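Local coordinates for protein botulinum neurotoxin type G (Clostridium botulinum, PDB 3MPP) that targets the toxin to host nerve cells, its receptor-binding domain attaching to the cell surface before the heavy chain carries the protease light chain into the cytosol, at residues Phe229-Phe243 / Cys418-Thr430. The protein carries 4 engineered substitutions. Residues are numbered along the deposited sequence; the frame is centred on the assembly and turned at random.
Sequences FWGNPLRYDTQYYLF and CNWQFIPVDEGWT
Trp230 meets residues 424-429 along the pyrrole NE1 side and the outer six-membered ring of its indole. Beyond CB, chi1 -50° and chi2 118° together turn the pyrrole edge to Pro424, Trp230 CD1 lying 3.5 Å from Pro424 CD. Trp230 NE1 donates to Pro424 O at 2.9 Å, almost straight (173° at the hydrogen) and with the acceptor in the ring plane. CE2 lies under Asp426 CB, which rests on one indole face, while the adjacent Phe229 puts CD2 against the opposite face. Farther out, CZ2 touches Ile423 CG2, and Trp230 CH2 ends 3.5 Å from Trp429 CB. Asp426 OD2 accepts from Gly428 N in an Asx turn, also accepts from Asn141 ND2 and forms a salt bridge with Arg74, joining this loop to the N-terminal subdomain. Strands 239-243 and 420-423, from the two ends of the C-terminal beta-trefoil subdomain, pair antiparallel: Tyr241 and Ile423 exchange two 2.8 Å bonds between N and O, as do Phe243 and Gln421. On their side of the sheet, Ile423 CD1 sits over the Phe229 ring, 4.0 Å from its centroid. On the opposite face, that of Leu242 and Phe422, Phe422 CB lies over the Tyr240 ring, whose OH accepts from Arg235 N, and Leu242 CD1 lies over the Phe422 ring.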
# COMPACT_ATOMS: atom_id res chain seq x y z
N PHE A 229 1.94 -5.72 -1.47
CA PHE A 229 1.49 -4.84 -2.54
C PHE A 229 0.48 -3.80 -2.00
O PHE A 229 0.41 -2.68 -2.50
CB PHE A 229 0.84 -5.73 -3.60
CG PHE A 229 0.38 -5.02 -4.85
CD1 PHE A 229 1.28 -4.73 -5.87
CD2 PHE A 229 -0.96 -4.74 -5.04
CE1 PHE A 229 0.85 -4.16 -7.05
CE2 PHE A 229 -1.40 -4.14 -6.21
CZ PHE A 229 -0.50 -3.85 -7.22
N TRP A 230 -0.31 -4.20 -1.01
CA TRP A 230 -1.35 -3.30 -0.47
C TRP A 230 -0.79 -2.33 0.59
O TRP A 230 -1.46 -1.37 0.99
CB TRP A 230 -2.52 -4.11 0.11
CG TRP A 230 -3.03 -5.15 -0.84
CD1 TRP A 230 -3.03 -6.51 -0.65
CD2 TRP A 230 -3.60 -4.92 -2.14
NE1 TRP A 230 -3.58 -7.14 -1.75
CE2 TRP A 230 -3.93 -6.19 -2.68
CE3 TRP A 230 -3.85 -3.78 -2.91
CZ2 TRP A 230 -4.50 -6.34 -3.94
CZ3 TRP A 230 -4.43 -3.93 -4.16
CH2 TRP A 230 -4.75 -5.20 -4.66
N GLY A 231 0.42 -2.60 1.06
CA GLY A 231 1.05 -1.78 2.09
C GLY A 231 0.94 -2.30 3.51
O GLY A 231 1.26 -1.58 4.45
N ASN A 232 0.46 -3.54 3.67
CA ASN A 232 0.46 -4.19 4.98
C ASN A 232 1.72 -5.02 5.20
O ASN A 232 2.41 -5.38 4.23
CB ASN A 232 -0.78 -5.07 5.13
CG ASN A 232 -2.03 -4.26 5.37
OD1 ASN A 232 -1.98 -3.23 6.04
ND2 ASN A 232 -3.15 -4.72 4.84
N PRO A 233 2.03 -5.35 6.46
CA PRO A 233 3.21 -6.19 6.69
C PRO A 233 3.21 -7.49 5.86
O PRO A 233 2.18 -8.14 5.69
CB PRO A 233 3.12 -6.53 8.18
CG PRO A 233 2.41 -5.31 8.77
CD PRO A 233 1.39 -4.92 7.72
N LEU A 234 4.38 -7.83 5.35
CA LEU A 234 4.58 -9.08 4.63
C LEU A 234 4.59 -10.23 5.63
O LEU A 234 5.18 -10.11 6.70
CB LEU A 234 5.94 -9.02 3.91
CG LEU A 234 6.21 -10.07 2.84
CD1 LEU A 234 5.22 -9.97 1.67
CD2 LEU A 234 7.65 -9.93 2.35
N ARG A 235 3.96 -11.35 5.29
CA ARG A 235 3.85 -12.47 6.23
C ARG A 235 4.27 -13.84 5.69
O ARG A 235 4.20 -14.11 4.50
CB ARG A 235 2.42 -12.56 6.77
CG ARG A 235 2.07 -11.32 7.60
CD ARG A 235 0.71 -11.35 8.26
NE ARG A 235 0.40 -10.02 8.79
CZ ARG A 235 0.54 -9.66 10.07
NH1 ARG A 235 0.96 -10.54 10.97
NH2 ARG A 235 0.25 -8.43 10.44
N TYR A 236 4.69 -14.71 6.61
CA TYR A 236 4.97 -16.10 6.29
C TYR A 236 3.67 -16.86 6.10
O TYR A 236 2.62 -16.41 6.55
CB TYR A 236 5.75 -16.75 7.43
CG TYR A 236 7.17 -16.27 7.55
CD1 TYR A 236 8.14 -16.72 6.66
CD2 TYR A 236 7.54 -15.35 8.53
CE1 TYR A 236 9.45 -16.28 6.75
CE2 TYR A 236 8.86 -14.90 8.63
CZ TYR A 236 9.81 -15.38 7.72
OH TYR A 236 11.12 -14.98 7.78
N ASP A 237 3.73 -18.01 5.45
CA ASP A 237 2.60 -18.92 5.38
C ASP A 237 1.36 -18.29 4.75
O ASP A 237 0.23 -18.66 5.08
CB ASP A 237 2.26 -19.46 6.78
CG ASP A 237 3.42 -20.22 7.42
OD1 ASP A 237 4.36 -20.64 6.70
OD2 ASP A 237 3.39 -20.41 8.65
N THR A 238 1.58 -17.35 3.83
CA THR A 238 0.48 -16.63 3.18
C THR A 238 0.64 -16.69 1.66
O THR A 238 1.73 -16.45 1.13
CB THR A 238 0.51 -15.15 3.62
OG1 THR A 238 0.39 -15.09 5.05
CG2 THR A 238 -0.61 -14.31 2.94
N GLN A 239 -0.45 -16.98 0.96
CA GLN A 239 -0.37 -17.06 -0.51
C GLN A 239 -0.22 -15.69 -1.16
O GLN A 239 -0.99 -14.77 -0.88
CB GLN A 239 -1.59 -17.77 -1.08
CG GLN A 239 -1.69 -19.24 -0.64
CD GLN A 239 -3.06 -19.80 -0.94
OE1 GLN A 239 -4.06 -19.14 -0.71
NE2 GLN A 239 -3.10 -21.01 -1.48
N TYR A 240 0.77 -15.58 -2.05
CA TYR A 240 1.09 -14.33 -2.73
C TYR A 240 1.34 -14.56 -4.21
O TYR A 240 2.09 -15.47 -4.58
CB TYR A 240 2.39 -13.76 -2.18
CG TYR A 240 2.34 -13.18 -0.79
CD1 TYR A 240 1.41 -12.19 -0.45
CD2 TYR A 240 3.24 -13.60 0.18
CE1 TYR A 240 1.39 -11.64 0.84
CE2 TYR A 240 3.22 -13.06 1.47
CZ TYR A 240 2.29 -12.08 1.79
OH TYR A 240 2.28 -11.54 3.07
N TYR A 241 0.73 -13.72 -5.04
CA TYR A 241 1.13 -13.59 -6.44
C TYR A 241 2.28 -12.58 -6.50
O TYR A 241 2.54 -11.85 -5.54
CB TYR A 241 -0.08 -13.16 -7.30
CG TYR A 241 -1.18 -14.19 -7.23
CD1 TYR A 241 -1.11 -15.35 -8.00
CD2 TYR A 241 -2.25 -14.05 -6.36
CE1 TYR A 241 -2.10 -16.34 -7.93
CE2 TYR A 241 -3.25 -15.03 -6.27
CZ TYR A 241 -3.16 -16.16 -7.07
OH TYR A 241 -4.13 -17.13 -7.01
N LEU A 242 2.99 -12.55 -7.62
CA LEU A 242 4.24 -11.83 -7.67
C LEU A 242 4.15 -10.68 -8.66
O LEU A 242 3.61 -10.82 -9.76
CB LEU A 242 5.39 -12.79 -8.03
CG LEU A 242 6.85 -12.38 -7.81
CD1 LEU A 242 7.13 -11.94 -6.36
CD2 LEU A 242 7.80 -13.52 -8.22
N PHE A 243 4.64 -9.52 -8.23
CA PHE A 243 4.64 -8.34 -9.07
C PHE A 243 6.07 -7.83 -9.24
O PHE A 243 6.81 -7.74 -8.26
CB PHE A 243 3.73 -7.27 -8.45
CG PHE A 243 3.82 -5.92 -9.11
CD1 PHE A 243 3.02 -5.61 -10.20
CD2 PHE A 243 4.67 -4.95 -8.61
CE1 PHE A 243 3.09 -4.36 -10.81
CE2 PHE A 243 4.75 -3.68 -9.23
CZ PHE A 243 3.96 -3.39 -10.31
N CYS A 418 14.79 -5.99 -10.51
CA CYS A 418 15.02 -6.81 -9.32
C CYS A 418 14.14 -6.35 -8.17
O CYS A 418 14.37 -6.75 -7.03
CB CYS A 418 16.49 -6.75 -8.87
SG CYS A 418 17.16 -5.07 -8.74
N ASN A 419 13.14 -5.53 -8.46
CA ASN A 419 12.26 -5.07 -7.38
C ASN A 419 10.92 -5.74 -7.50
O ASN A 419 10.27 -5.66 -8.54
CB ASN A 419 12.10 -3.55 -7.42
CG ASN A 419 13.41 -2.83 -7.27
OD1 ASN A 419 14.28 -3.28 -6.52
ND2 ASN A 419 13.57 -1.71 -7.97
N TRP A 420 10.49 -6.39 -6.41
CA TRP A 420 9.29 -7.20 -6.41
C TRP A 420 8.30 -6.75 -5.36
O TRP A 420 8.69 -6.16 -4.34
CB TRP A 420 9.67 -8.66 -6.11
CG TRP A 420 10.67 -9.27 -7.09
CD1 TRP A 420 12.04 -9.31 -6.95
CD2 TRP A 420 10.37 -9.93 -8.34
NE1 TRP A 420 12.60 -9.96 -8.05
CE2 TRP A 420 11.61 -10.35 -8.90
CE3 TRP A 420 9.19 -10.20 -9.03
CZ2 TRP A 420 11.68 -11.03 -10.13
CZ3 TRP A 420 9.27 -10.88 -10.25
CH2 TRP A 420 10.51 -11.28 -10.79
N GLN A 421 7.02 -7.05 -5.60
CA GLN A 421 6.02 -6.95 -4.55
C GLN A 421 5.19 -8.23 -4.50
O GLN A 421 4.98 -8.89 -5.52
CB GLN A 421 5.11 -5.74 -4.78
CG GLN A 421 5.87 -4.40 -4.77
CD GLN A 421 4.95 -3.21 -4.96
OE1 GLN A 421 3.82 -3.20 -4.47
NE2 GLN A 421 5.43 -2.20 -5.67
N PHE A 422 4.74 -8.57 -3.30
CA PHE A 422 3.93 -9.75 -3.09
C PHE A 422 2.45 -9.37 -2.94
O PHE A 422 2.11 -8.49 -2.14
CB PHE A 422 4.42 -10.49 -1.84
CG PHE A 422 5.80 -11.14 -2.01
CD1 PHE A 422 5.92 -12.44 -2.50
CD2 PHE A 422 6.96 -10.44 -1.69
CE1 PHE A 422 7.17 -13.04 -2.66
CE2 PHE A 422 8.23 -11.04 -1.84
CZ PHE A 422 8.33 -12.34 -2.33
N ILE A 423 1.59 -10.03 -3.70
CA ILE A 423 0.17 -9.67 -3.75
C ILE A 423 -0.72 -10.79 -3.17
O ILE A 423 -0.90 -11.82 -3.79
CB ILE A 423 -0.31 -9.41 -5.21
CG1 ILE A 423 0.68 -8.52 -5.96
CG2 ILE A 423 -1.70 -8.78 -5.21
CD1 ILE A 423 0.18 -8.15 -7.40
N PRO A 424 -1.24 -10.58 -1.95
CA PRO A 424 -2.26 -11.49 -1.44
C PRO A 424 -3.64 -11.14 -1.97
O PRO A 424 -3.90 -9.97 -2.27
CB PRO A 424 -2.25 -11.23 0.07
CG PRO A 424 -1.69 -9.81 0.23
CD PRO A 424 -1.03 -9.41 -1.07
N VAL A 425 -4.52 -12.14 -2.07
CA VAL A 425 -5.92 -11.88 -2.41
C VAL A 425 -6.53 -11.05 -1.29
O VAL A 425 -6.45 -11.42 -0.13
CB VAL A 425 -6.73 -13.19 -2.54
CG1 VAL A 425 -8.19 -12.86 -2.84
CG2 VAL A 425 -6.14 -14.10 -3.60
N ASP A 426 -7.15 -9.92 -1.65
CA ASP A 426 -7.64 -8.98 -0.65
C ASP A 426 -9.10 -8.67 -0.99
O ASP A 426 -9.44 -8.60 -2.17
CB ASP A 426 -6.80 -7.69 -0.71
CG ASP A 426 -7.20 -6.68 0.36
OD1 ASP A 426 -6.76 -6.82 1.53
OD2 ASP A 426 -7.92 -5.73 0.02
N GLU A 427 -9.94 -8.48 0.02
CA GLU A 427 -11.36 -8.21 -0.23
C GLU A 427 -11.62 -6.93 -1.00
O GLU A 427 -12.66 -6.80 -1.64
CB GLU A 427 -12.18 -8.18 1.08
CG GLU A 427 -11.89 -7.00 1.97
CD GLU A 427 -12.90 -6.86 3.11
OE1 GLU A 427 -13.98 -7.47 3.04
OE2 GLU A 427 -12.61 -6.15 4.09
N GLY A 428 -10.69 -5.97 -0.92
CA GLY A 428 -10.86 -4.70 -1.59
C GLY A 428 -10.44 -4.75 -3.05
O GLY A 428 -10.43 -3.72 -3.72
N TRP A 429 -10.07 -5.93 -3.54
CA TRP A 429 -9.67 -6.09 -4.96
C TRP A 429 -10.15 -7.45 -5.46
O TRP A 429 -9.56 -8.48 -5.15
CB TRP A 429 -8.15 -6.01 -5.13
CG TRP A 429 -7.72 -5.98 -6.60
CD1 TRP A 429 -7.65 -7.05 -7.46
CD2 TRP A 429 -7.37 -4.82 -7.38
NE1 TRP A 429 -7.26 -6.63 -8.72
CE2 TRP A 429 -7.08 -5.27 -8.70
CE3 TRP A 429 -7.24 -3.46 -7.09
CZ2 TRP A 429 -6.68 -4.40 -9.71
CZ3 TRP A 429 -6.84 -2.59 -8.10
CH2 TRP A 429 -6.56 -3.07 -9.40
N THR A 430 -11.22 -7.47 -6.25
CA THR A 430 -11.76 -8.75 -6.72
C THR A 430 -11.59 -8.86 -8.23
O THR A 430 -11.64 -7.85 -8.93
CB THR A 430 -13.25 -8.89 -6.39
OG1 THR A 430 -13.98 -7.87 -7.10
CG2 THR A 430 -13.48 -8.73 -4.90
O HOH W 1 -3.69 -14.68 -0.83